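Local structure of complement C1r subcomponent (Homo sapiens, 6F1D) at residues Y62-I74 and L86-D100. The protein is a serine protease of the C1 complex that, on activation, cleaves and activates C1s to start the classical complement pathway. Numbering follows the deposited sequence.
Sequences YDQLQIYANGKNI and LDTSSNAVDLLFFTD. With CA (calcium ion), chain B.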
loop_
_atom_site.group_PDB
_atom_site.type_symbol
_atom_site.label_atom_id
_atom_site.label_comp_id
_atom_site.label_asym_id
_atom_site.label_seq_id
_atom_site.Cartn_x
_atom_site.Cartn_y
_atom_site.Cartn_z
ATOM N N TYR A 62 -3.435 -10.644 10.808
ATOM C CA TYR A 62 -2.133 -11.243 10.511
ATOM C C TYR A 62 -1.217 -10.213 9.883
ATOM O O TYR A 62 -0.211 -9.811 10.474
ATOM C CB TYR A 62 -2.321 -12.429 9.568
ATOM C CG TYR A 62 -3.090 -13.595 10.177
ATOM C CD1 TYR A 62 -4.123 -14.213 9.476
ATOM C CD2 TYR A 62 -2.782 -14.082 11.458
ATOM C CE1 TYR A 62 -4.809 -15.261 10.004
ATOM C CE2 TYR A 62 -3.479 -15.139 11.987
ATOM C CZ TYR A 62 -4.482 -15.732 11.238
ATOM O OH TYR A 62 -5.180 -16.782 11.768
ATOM N N ASP A 63 -1.552 -9.799 8.675
ATOM C CA ASP A 63 -0.767 -8.857 7.894
ATOM C C ASP A 63 -1.689 -7.692 7.601
ATOM O O ASP A 63 -2.899 -7.897 7.513
ATOM C CB ASP A 63 -0.274 -9.454 6.538
ATOM C CG ASP A 63 0.458 -10.769 6.696
ATOM O OD1 ASP A 63 0.985 -11.057 7.790
ATOM O OD2 ASP A 63 0.496 -11.546 5.714
ATOM N N GLN A 64 -1.135 -6.475 7.452
ATOM C CA GLN A 64 -1.998 -5.312 7.230
ATOM C C GLN A 64 -1.338 -4.371 6.254
ATOM O O GLN A 64 -0.140 -4.101 6.388
ATOM C CB GLN A 64 -2.264 -4.506 8.520
ATOM C CG GLN A 64 -2.859 -5.306 9.669
ATOM C CD GLN A 64 -1.814 -6.112 10.475
ATOM O OE1 GLN A 64 -0.670 -5.704 10.608
ATOM N NE2 GLN A 64 -2.254 -7.233 11.067
ATOM N N LEU A 65 -2.129 -3.791 5.350
ATOM C CA LEU A 65 -1.698 -2.625 4.567
ATOM C C LEU A 65 -2.498 -1.405 5.043
ATOM O O LEU A 65 -3.727 -1.394 4.958
ATOM C CB LEU A 65 -1.915 -2.860 3.069
ATOM C CG LEU A 65 -1.502 -1.650 2.207
ATOM C CD1 LEU A 65 0.007 -1.416 2.452
ATOM C CD2 LEU A 65 -1.748 -1.972 0.712
ATOM N N GLN A 66 -1.821 -0.402 5.593
ATOM C CA GLN A 66 -2.487 0.777 6.133
ATOM C C GLN A 66 -2.106 1.963 5.264
ATOM O O GLN A 66 -0.955 2.069 4.841
ATOM C CB GLN A 66 -2.058 1.042 7.571
ATOM C CG GLN A 66 -2.056 -0.163 8.438
ATOM C CD GLN A 66 -1.761 0.200 9.854
ATOM O OE1 GLN A 66 -1.117 1.233 10.128
ATOM N NE2 GLN A 66 -2.212 -0.635 10.778
ATOM N N ILE A 67 -3.073 2.819 4.960
ATOM C CA ILE A 67 -2.847 3.952 4.067
ATOM C C ILE A 67 -3.193 5.244 4.797
ATOM O O ILE A 67 -4.251 5.341 5.426
ATOM C CB ILE A 67 -3.672 3.810 2.782
ATOM C CG1 ILE A 67 -3.327 2.454 2.132
ATOM C CG2 ILE A 67 -3.442 5.042 1.894
ATOM C CD1 ILE A 67 -3.818 2.244 0.694
ATOM N N TYR A 68 -2.292 6.233 4.713
ATOM C CA TYR A 68 -2.411 7.515 5.398
ATOM C C TYR A 68 -2.331 8.611 4.355
ATOM O O TYR A 68 -1.513 8.541 3.430
ATOM C CB TYR A 68 -1.307 7.739 6.410
ATOM C CG TYR A 68 -1.394 6.767 7.548
ATOM C CD1 TYR A 68 -0.858 5.482 7.415
ATOM C CD2 TYR A 68 -2.041 7.091 8.705
ATOM C CE1 TYR A 68 -0.953 4.548 8.487
ATOM C CE2 TYR A 68 -2.135 6.167 9.799
ATOM C CZ TYR A 68 -1.589 4.900 9.644
ATOM O OH TYR A 68 -1.668 3.971 10.645
ATOM N N ALA A 69 -3.188 9.600 4.480
ATOM C CA ALA A 69 -3.167 10.754 3.589
ATOM C C ALA A 69 -2.922 11.953 4.473
ATOM O O ALA A 69 -3.760 12.291 5.312
ATOM C CB ALA A 69 -4.465 10.902 2.807
ATOM N N ASN A 70 -1.771 12.579 4.272
ATOM C CA ASN A 70 -1.273 13.648 5.133
ATOM C C ASN A 70 -1.490 13.321 6.607
ATOM O O ASN A 70 -1.986 14.121 7.390
ATOM C CB ASN A 70 -1.902 14.973 4.756
ATOM C CG ASN A 70 -0.864 16.066 4.629
ATOM O OD1 ASN A 70 0.108 16.095 5.397
ATOM N ND2 ASN A 70 -1.034 16.948 3.640
ATOM N N GLY A 71 -1.137 12.104 6.977
ATOM C CA GLY A 71 -1.176 11.727 8.364
ATOM C C GLY A 71 -2.497 11.172 8.867
ATOM O O GLY A 71 -2.538 10.662 9.992
ATOM N N LYS A 72 -3.573 11.240 8.083
ATOM C CA LYS A 72 -4.874 10.751 8.519
ATOM C C LYS A 72 -5.079 9.345 7.961
ATOM O O LYS A 72 -4.843 9.115 6.774
ATOM C CB LYS A 72 -5.978 11.683 8.031
ATOM C CG LYS A 72 -7.373 11.146 8.202
ATOM C CD LYS A 72 -8.240 11.557 7.005
ATOM C CE LYS A 72 -9.716 11.478 7.335
ATOM N NZ LYS A 72 -10.198 10.074 7.230
ATOM N N ASN A 73 -5.498 8.404 8.815
ATOM C CA ASN A 73 -5.679 7.019 8.380
ATOM C C ASN A 73 -6.895 6.933 7.459
ATOM O O ASN A 73 -8.015 7.239 7.870
ATOM C CB ASN A 73 -5.865 6.119 9.602
ATOM C CG ASN A 73 -5.924 4.643 9.249
ATOM O OD1 ASN A 73 -6.561 4.251 8.278
ATOM N ND2 ASN A 73 -5.251 3.816 10.046
ATOM N N ILE A 74 -6.697 6.499 6.229
ATOM C CA ILE A 74 -7.834 6.372 5.308
ATOM C C ILE A 74 -8.104 4.916 4.928
ATOM O O ILE A 74 -8.728 4.666 3.908
ATOM C CB ILE A 74 -7.648 7.230 4.042
ATOM C CG1 ILE A 74 -6.414 6.759 3.250
ATOM C CG2 ILE A 74 -7.563 8.730 4.400
ATOM C CD1 ILE A 74 -6.268 7.398 1.919
ATOM N N LEU A 86 -8.517 5.113 -4.798
ATOM C CA LEU A 86 -8.478 6.128 -3.750
ATOM C C LEU A 86 -8.084 7.477 -4.326
ATOM O O LEU A 86 -6.987 7.636 -4.866
ATOM C CB LEU A 86 -7.505 5.731 -2.648
ATOM C CG LEU A 86 -8.013 4.513 -1.905
ATOM C CD1 LEU A 86 -6.917 3.956 -0.996
ATOM C CD2 LEU A 86 -9.250 4.930 -1.130
ATOM N N ASP A 87 -8.973 8.444 -4.197
ATOM C CA ASP A 87 -8.659 9.842 -4.425
ATOM C C ASP A 87 -8.350 10.469 -3.066
ATOM O O ASP A 87 -9.263 10.739 -2.286
ATOM C CB ASP A 87 -9.832 10.542 -5.105
ATOM C CG ASP A 87 -9.665 12.063 -5.139
ATOM O OD1 ASP A 87 -8.595 12.587 -4.717
ATOM O OD2 ASP A 87 -10.600 12.733 -5.618
ATOM N N THR A 88 -7.079 10.743 -2.807
ATOM C CA THR A 88 -6.640 11.079 -1.461
ATOM C C THR A 88 -6.777 12.548 -1.094
ATOM O O THR A 88 -6.566 12.879 0.072
ATOM C CB THR A 88 -5.179 10.703 -1.271
ATOM O OG1 THR A 88 -4.379 11.585 -2.068
ATOM C CG2 THR A 88 -4.929 9.234 -1.635
ATOM N N SER A 89 -7.071 13.436 -2.051
ATOM C CA SER A 89 -7.060 14.884 -1.835
ATOM C C SER A 89 -5.801 15.374 -1.117
ATOM O O SER A 89 -5.833 16.357 -0.383
ATOM C CB SER A 89 -8.308 15.332 -1.074
ATOM O OG SER A 89 -9.448 15.147 -1.893
ATOM N N SER A 90 -4.669 14.736 -1.372
ATOM C CA SER A 90 -3.459 15.021 -0.620
ATOM C C SER A 90 -2.249 14.936 -1.535
ATOM O O SER A 90 -2.228 14.138 -2.465
ATOM C CB SER A 90 -3.288 14.007 0.520
ATOM O OG SER A 90 -2.144 14.322 1.286
ATOM N N ASN A 91 -1.216 15.720 -1.238
ATOM C CA ASN A 91 0.071 15.555 -1.900
ATOM C C ASN A 91 1.056 14.700 -1.107
ATOM O O ASN A 91 2.217 14.605 -1.505
ATOM C CB ASN A 91 0.697 16.925 -2.185
ATOM C CG ASN A 91 1.107 17.639 -0.920
ATOM O OD1 ASN A 91 0.429 17.543 0.091
ATOM N ND2 ASN A 91 2.229 18.346 -0.965
ATOM N N ALA A 92 0.633 14.087 0.004
ATOM C CA ALA A 92 1.526 13.322 0.887
ATOM C C ALA A 92 0.780 12.078 1.325
ATOM O O ALA A 92 -0.206 12.178 2.062
ATOM C CB ALA A 92 1.933 14.142 2.110
ATOM N N VAL A 93 1.227 10.920 0.865
ATOM C CA VAL A 93 0.613 9.643 1.231
ATOM C C VAL A 93 1.680 8.758 1.866
ATOM O O VAL A 93 2.854 8.821 1.480
ATOM C CB VAL A 93 -0.020 8.996 -0.014
ATOM C CG1 VAL A 93 -0.369 7.529 0.203
ATOM C CG2 VAL A 93 -1.282 9.833 -0.387
ATOM N N ASP A 94 1.299 7.976 2.876
ATOM C CA ASP A 94 2.201 6.941 3.368
ATOM C C ASP A 94 1.451 5.619 3.373
ATOM O O ASP A 94 0.270 5.577 3.726
ATOM C CB ASP A 94 2.716 7.254 4.758
ATOM C CG ASP A 94 3.581 8.537 4.792
ATOM O OD1 ASP A 94 4.844 8.424 4.868
ATOM O OD2 ASP A 94 2.993 9.655 4.750
ATOM N N LEU A 95 2.116 4.556 2.936
ATOM C CA LEU A 95 1.621 3.187 3.089
ATOM C C LEU A 95 2.525 2.454 4.061
ATOM O O LEU A 95 3.748 2.521 3.940
ATOM C CB LEU A 95 1.596 2.441 1.771
ATOM C CG LEU A 95 0.662 3.100 0.760
ATOM C CD1 LEU A 95 1.522 4.002 -0.079
ATOM C CD2 LEU A 95 -0.005 2.026 -0.083
ATOM N N LEU A 96 1.919 1.785 5.025
ATOM C CA LEU A 96 2.622 0.987 6.011
ATOM C C LEU A 96 2.163 -0.439 5.748
ATOM O O LEU A 96 0.965 -0.700 5.732
ATOM C CB LEU A 96 2.248 1.404 7.430
ATOM C CG LEU A 96 2.590 2.806 7.897
ATOM C CD1 LEU A 96 2.409 2.848 9.415
ATOM C CD2 LEU A 96 4.019 3.144 7.468
ATOM N N PHE A 97 3.092 -1.339 5.489
ATOM C CA PHE A 97 2.761 -2.751 5.297
ATOM C C PHE A 97 3.434 -3.558 6.405
ATOM O O PHE A 97 4.669 -3.588 6.483
ATOM C CB PHE A 97 3.254 -3.181 3.906
ATOM C CG PHE A 97 2.866 -4.571 3.493
ATOM C CD1 PHE A 97 3.784 -5.352 2.825
ATOM C CD2 PHE A 97 1.589 -5.065 3.714
ATOM C CE1 PHE A 97 3.447 -6.663 2.403
ATOM C CE2 PHE A 97 1.247 -6.369 3.284
ATOM C CZ PHE A 97 2.173 -7.137 2.626
ATOM N N PHE A 98 2.635 -4.231 7.231
ATOM C CA PHE A 98 3.128 -5.064 8.323
ATOM C C PHE A 98 2.813 -6.517 8.014
ATOM O O PHE A 98 1.684 -6.826 7.628
ATOM C CB PHE A 98 2.433 -4.730 9.638
ATOM C CG PHE A 98 2.608 -3.304 10.098
ATOM C CD1 PHE A 98 3.713 -2.943 10.850
ATOM C CD2 PHE A 98 1.632 -2.344 9.830
ATOM C CE1 PHE A 98 3.877 -1.641 11.307
ATOM C CE2 PHE A 98 1.782 -1.023 10.291
ATOM C CZ PHE A 98 2.907 -0.680 11.028
ATOM N N THR A 99 3.771 -7.407 8.207
ATOM C CA THR A 99 3.475 -8.812 7.975
ATOM C C THR A 99 3.984 -9.619 9.145
ATOM O O THR A 99 4.975 -9.258 9.803
ATOM C CB THR A 99 4.096 -9.348 6.676
ATOM O OG1 THR A 99 5.529 -9.327 6.789
ATOM C CG2 THR A 99 3.726 -8.455 5.496
ATOM N N ASP A 100 3.323 -10.728 9.400
ATOM C CA ASP A 100 3.672 -11.527 10.562
ATOM C C ASP A 100 4.648 -12.629 10.152
ATOM O O ASP A 100 5.248 -12.562 9.083
ATOM C CB ASP A 100 2.413 -12.100 11.212
ATOM C CG ASP A 100 1.714 -13.172 10.338
ATOM O OD1 ASP A 100 2.144 -13.436 9.183
ATOM O OD2 ASP A 100 0.699 -13.746 10.823
HETATM CA CA CA B . 1.543 -13.429 6.911
HETATM O O HOH W 1 -2.457 17.595 1.237
HETATM O O HOH W 2 0.845 10.728 5.344
HETATM O O HOH W 3 3.740 -12.748 6.594
HETATM O O HOH W 4 1.753 -14.136 4.481
#
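I67 and L86 show how two stacked sheets of a sandwich are joined through their core: methyl CD1 of I67 is the bump, seated between CD1 of L86, which it meets tip to tip, and CD2 of L95, 3.9 Å from each, while L95 runs alongside I67. A69 leaves a smaller dent, filled by S90 CB and T88 CB. Toward the calcium end, L65 extends CG anti to its backbone N (chi1 179°), which carries CD1 across F97 at about a right angle, 4.0 Å from F97 CB.

I67, A69, L65, L95 and F97 lie on one face of the antiparallel pair 64-69 and 92-98, the face turned to the second sheet; the pair is held by paired backbone bonds such as Q66 N to L96 O (2.8 Å). The other face carries Q64, Q66, Y68, D94, L96 and F98. Y68 OH donates to Q66 OE1 (2.8 Å) from above the carbonyl plane, joining ring and amide into one surface, and L96 CD1 rests against Y68 CE1 and Q66 OE1, 3.9 Å from each. OE1 of Q66 also lies at the edge of the F98 ring.

Past the strands, D63 OD1 accepts from D100 N (2.9 Å), met from above the carboxylate plane, and both aspartates grip calcium: D63 through two oxygens, of which OD2 is also hydrogen-bonded to Y24 OH, D100 through OD1 at 2.4 Å. E53, S102 and two waters complete the calcium-binding site at one end of this CUB-domain beta-sandwich.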